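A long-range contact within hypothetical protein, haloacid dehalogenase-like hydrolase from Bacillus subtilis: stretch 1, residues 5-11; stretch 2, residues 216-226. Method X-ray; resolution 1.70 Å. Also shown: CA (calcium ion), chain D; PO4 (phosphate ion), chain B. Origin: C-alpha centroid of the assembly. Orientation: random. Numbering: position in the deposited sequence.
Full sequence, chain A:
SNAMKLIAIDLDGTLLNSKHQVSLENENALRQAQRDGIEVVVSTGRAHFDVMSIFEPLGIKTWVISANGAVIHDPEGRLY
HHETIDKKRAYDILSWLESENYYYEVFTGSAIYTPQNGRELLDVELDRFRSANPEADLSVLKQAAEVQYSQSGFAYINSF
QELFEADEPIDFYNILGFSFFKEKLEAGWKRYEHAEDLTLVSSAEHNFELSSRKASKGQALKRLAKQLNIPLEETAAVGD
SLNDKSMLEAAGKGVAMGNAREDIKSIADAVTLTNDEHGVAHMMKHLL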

# COMPACT_ATOMS: atom_id res chain seq x y z
N LYS A 5 7.15 1.73 -20.72
CA LYS A 5 7.89 0.49 -20.57
C LYS A 5 7.68 -0.12 -19.18
O LYS A 5 7.93 -1.30 -18.97
N LEU A 6 7.21 0.71 -18.26
CA LEU A 6 6.94 0.27 -16.89
C LEU A 6 5.68 0.95 -16.38
O LEU A 6 5.50 2.16 -16.54
N ILE A 7 4.79 0.16 -15.76
CA ILE A 7 3.55 0.70 -15.23
C ILE A 7 3.39 0.25 -13.78
O ILE A 7 3.37 -0.95 -13.50
N ALA A 8 3.28 1.22 -12.87
CA ALA A 8 3.11 0.95 -11.44
C ALA A 8 1.63 1.06 -11.11
O ALA A 8 0.98 2.06 -11.44
N ILE A 9 1.09 0.04 -10.44
CA ILE A 9 -0.34 0.01 -10.12
C ILE A 9 -0.62 -0.20 -8.63
O ILE A 9 -0.19 -1.20 -8.06
N ASP A 10 -1.34 0.73 -8.02
CA ASP A 10 -1.70 0.62 -6.61
C ASP A 10 -2.64 -0.58 -6.45
O ASP A 10 -3.33 -0.96 -7.40
N LEU A 11 -2.65 -1.19 -5.27
CA LEU A 11 -3.48 -2.36 -5.03
C LEU A 11 -4.89 -1.99 -4.58
O LEU A 11 -5.83 -2.02 -5.38
N SER A 216 9.26 4.97 0.09
CA SER A 216 8.00 5.57 -0.35
C SER A 216 7.68 4.90 -1.68
O SER A 216 8.57 4.36 -2.34
N LYS A 217 6.41 4.92 -2.09
CA LYS A 217 6.07 4.28 -3.35
C LYS A 217 6.82 4.93 -4.51
O LYS A 217 7.26 4.24 -5.43
N GLY A 218 6.99 6.25 -4.45
CA GLY A 218 7.69 6.96 -5.50
C GLY A 218 9.17 6.62 -5.56
O GLY A 218 9.72 6.42 -6.64
N GLN A 219 9.83 6.55 -4.41
CA GLN A 219 11.26 6.22 -4.39
C GLN A 219 11.52 4.78 -4.83
O GLN A 219 12.52 4.50 -5.49
N ALA A 220 10.61 3.88 -4.47
CA ALA A 220 10.75 2.48 -4.85
C ALA A 220 10.60 2.36 -6.37
O ALA A 220 11.29 1.56 -7.01
N LEU A 221 9.68 3.14 -6.93
CA LEU A 221 9.46 3.12 -8.37
C LEU A 221 10.73 3.61 -9.07
O LEU A 221 11.18 3.01 -10.04
N LYS A 222 11.32 4.69 -8.56
CA LYS A 222 12.54 5.22 -9.17
C LYS A 222 13.68 4.22 -9.07
O LYS A 222 14.45 4.04 -10.01
N ARG A 223 13.77 3.56 -7.92
CA ARG A 223 14.81 2.56 -7.67
C ARG A 223 14.71 1.43 -8.69
O ARG A 223 15.72 0.98 -9.24
N LEU A 224 13.49 0.96 -8.93
CA LEU A 224 13.27 -0.13 -9.87
C LEU A 224 13.51 0.29 -11.31
O LEU A 224 14.16 -0.43 -12.07
N ALA A 225 12.97 1.44 -11.69
CA ALA A 225 13.14 1.93 -13.05
C ALA A 225 14.62 2.05 -13.38
O ALA A 225 15.07 1.63 -14.46
N LYS A 226 15.39 2.59 -12.45
CA LYS A 226 16.82 2.76 -12.65
C LYS A 226 17.52 1.43 -12.90
O LYS A 226 18.33 1.30 -13.82

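Strand 6-10 lies against helix 217-226 in a nearly antiparallel sense, with 154° between their N-to-C directions and axes that come no closer than 10.5 Å. Leu6 sits beside Ala225, Ala8 beside Leu221 and Asp10 beside Lys217, a register that runs up the strand and down the helix. The alternation of the strand sends Leu6 and Ala8 toward the helix and Ile7 (m, t) away from it; from the helix, Lys217, Leu221 and Leu224 point toward the strand, spaced so that they share one side of the coil.

Leu6 is the main bump of the strand. Its side chain (chi1 t, chi2 t) spreads over the helix surface: Leu6 CD2 meets Leu221 CD1 at 3.4 Å, a tight apolar contact, and Leu6 CD1, which also lies near Leu221 CD1 at 4.3 Å, reaches the next turn, 4.2 Å from Ala225 CA and 4.4 Å from Ala225 CB. The short side chain of Ala225, set sideways, leaves its backbone within reach of this methyl. Leu224 (t, p) closes the hollow more loosely, its CG 4.5 Å from Leu6 CD1. Leu221 (t, p) is the answering bump from the helix. Leu221 CD1 rests over the strand about level with Ala8, 4.0 Å from Ala8 CB, and also touches Leu6. The single methyl of Ala8 makes a shallow place in the strand surface, and the leucine branch occupies the space before it. The CA atoms of Ala8 and Leu221 are 7.4 Å apart, whereas those of Asp10 and Lys217 are 9.2 Å apart.

At that wider end the packing turns from apolar to charged. Lys217 (m, then t throughout) is extended from CA to NZ to span the gap, and Asp10 (chi1 t), although its CA-to-CB bond points sideways, brings its carboxylate nearer. Asp10 OD1 and Lys217 NZ form a salt bridge at 2.9 Å. Asp10 OD1 also accepts a weak hydrogen bond from Leu11 N at 2.8 Å, while Asp10 OD2 binds the calcium ion at 2.4 Å. A phosphate, probably from the crystallisation liquor, bridges the calcium ion and Lys217: its O1 binds the calcium at 2.5 Å, and its O2 accepts a hydrogen bond from Lys217 NZ at 2.8 Å. Water 1 is another calcium ligand, its O 2.5 Å from the ion.

Ser216 (p) takes no part in the contact but caps the helix start, Ser216 OG accepting from Gln219 N at 3.1 Å. Lys222 and Lys226 stay out of reach of the strand.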

# COMPACT_ATOMS: atom_id res chain seq x y z
CB LYS A 5 9.39 0.72 -20.81
CG LYS A 5 9.77 0.89 -22.27
CD LYS A 5 11.28 0.95 -22.44
CE LYS A 5 11.69 0.91 -23.91
NZ LYS A 5 11.12 2.05 -24.68
CB LEU A 6 8.13 0.61 -15.98
CG LEU A 6 8.08 0.15 -14.51
CD1 LEU A 6 9.47 0.17 -13.92
CD2 LEU A 6 7.15 1.05 -13.71
CB ILE A 7 2.33 0.22 -16.04
CG1 ILE A 7 2.48 0.67 -17.50
CG2 ILE A 7 1.04 0.77 -15.44
CD1 ILE A 7 1.46 0.06 -18.43
CB ALA A 8 3.92 1.95 -10.62
CB ILE A 9 -1.02 -1.15 -10.90
CG1 ILE A 9 -0.66 -1.05 -12.38
CG2 ILE A 9 -2.54 -1.10 -10.71
CD1 ILE A 9 -1.16 -2.22 -13.22
CB ASP A 10 -2.38 1.92 -6.17
CG ASP A 10 -2.70 1.96 -4.70
OD1 ASP A 10 -2.14 1.16 -3.90
OD2 ASP A 10 -3.52 2.82 -4.33
CB LEU A 11 -2.81 -3.26 -3.98
CG LEU A 11 -3.51 -4.57 -3.61
CD1 LEU A 11 -3.45 -5.57 -4.76
CD2 LEU A 11 -2.84 -5.14 -2.37
CB SER A 216 8.12 7.09 -0.51
OG SER A 216 8.91 7.46 -1.63
CB LYS A 217 4.56 4.32 -3.59
CG LYS A 217 3.78 3.42 -2.64
CD LYS A 217 2.32 3.29 -3.05
CE LYS A 217 1.55 2.40 -2.08
NZ LYS A 217 0.15 2.19 -2.53
CB GLN A 219 11.84 6.46 -3.00
CG GLN A 219 11.94 7.94 -2.64
CD GLN A 219 12.41 8.16 -1.22
OE1 GLN A 219 11.62 8.13 -0.27
NE2 GLN A 219 13.71 8.35 -1.06
CB ALA A 220 9.69 1.62 -4.14
CB LEU A 221 8.27 4.02 -8.74
CG LEU A 221 7.93 4.17 -10.23
CD1 LEU A 221 7.83 2.80 -10.89
CD2 LEU A 221 6.61 4.94 -10.37
CB LYS A 222 12.96 6.53 -8.48
CG LYS A 222 12.00 7.69 -8.69
CD LYS A 222 12.57 8.94 -8.02
CE LYS A 222 11.62 10.12 -8.13
NZ LYS A 222 12.20 11.30 -7.42
CB ARG A 223 14.63 2.02 -6.25
CG ARG A 223 15.78 1.21 -5.71
CD ARG A 223 15.43 0.65 -4.33
NE ARG A 223 15.08 1.69 -3.37
CZ ARG A 223 15.96 2.53 -2.82
NH1 ARG A 223 17.24 2.45 -3.14
NH2 ARG A 223 15.55 3.44 -1.94
CB LEU A 224 11.84 -0.65 -9.72
CG LEU A 224 11.49 -1.92 -10.52
CD1 LEU A 224 12.46 -3.04 -10.17
CD2 LEU A 224 10.06 -2.33 -10.19
CB ALA A 225 12.46 3.29 -13.21
CB LYS A 226 17.45 3.47 -11.44
CG LYS A 226 18.95 3.70 -11.57
CD LYS A 226 19.50 4.46 -10.37
CE LYS A 226 21.00 4.64 -10.49
NZ LYS A 226 21.57 5.38 -9.33
CA CA D . -5.19 2.80 -2.58
P PO4 B . -2.75 0.42 -0.64
O1 PO4 B . -3.42 1.25 -1.65
O2 PO4 B . -1.33 0.85 -0.52
O3 PO4 B . -3.43 0.58 0.67
O4 PO4 B . -2.80 -1.00 -1.06
O HOH W 1 -7.36 2.91 -1.36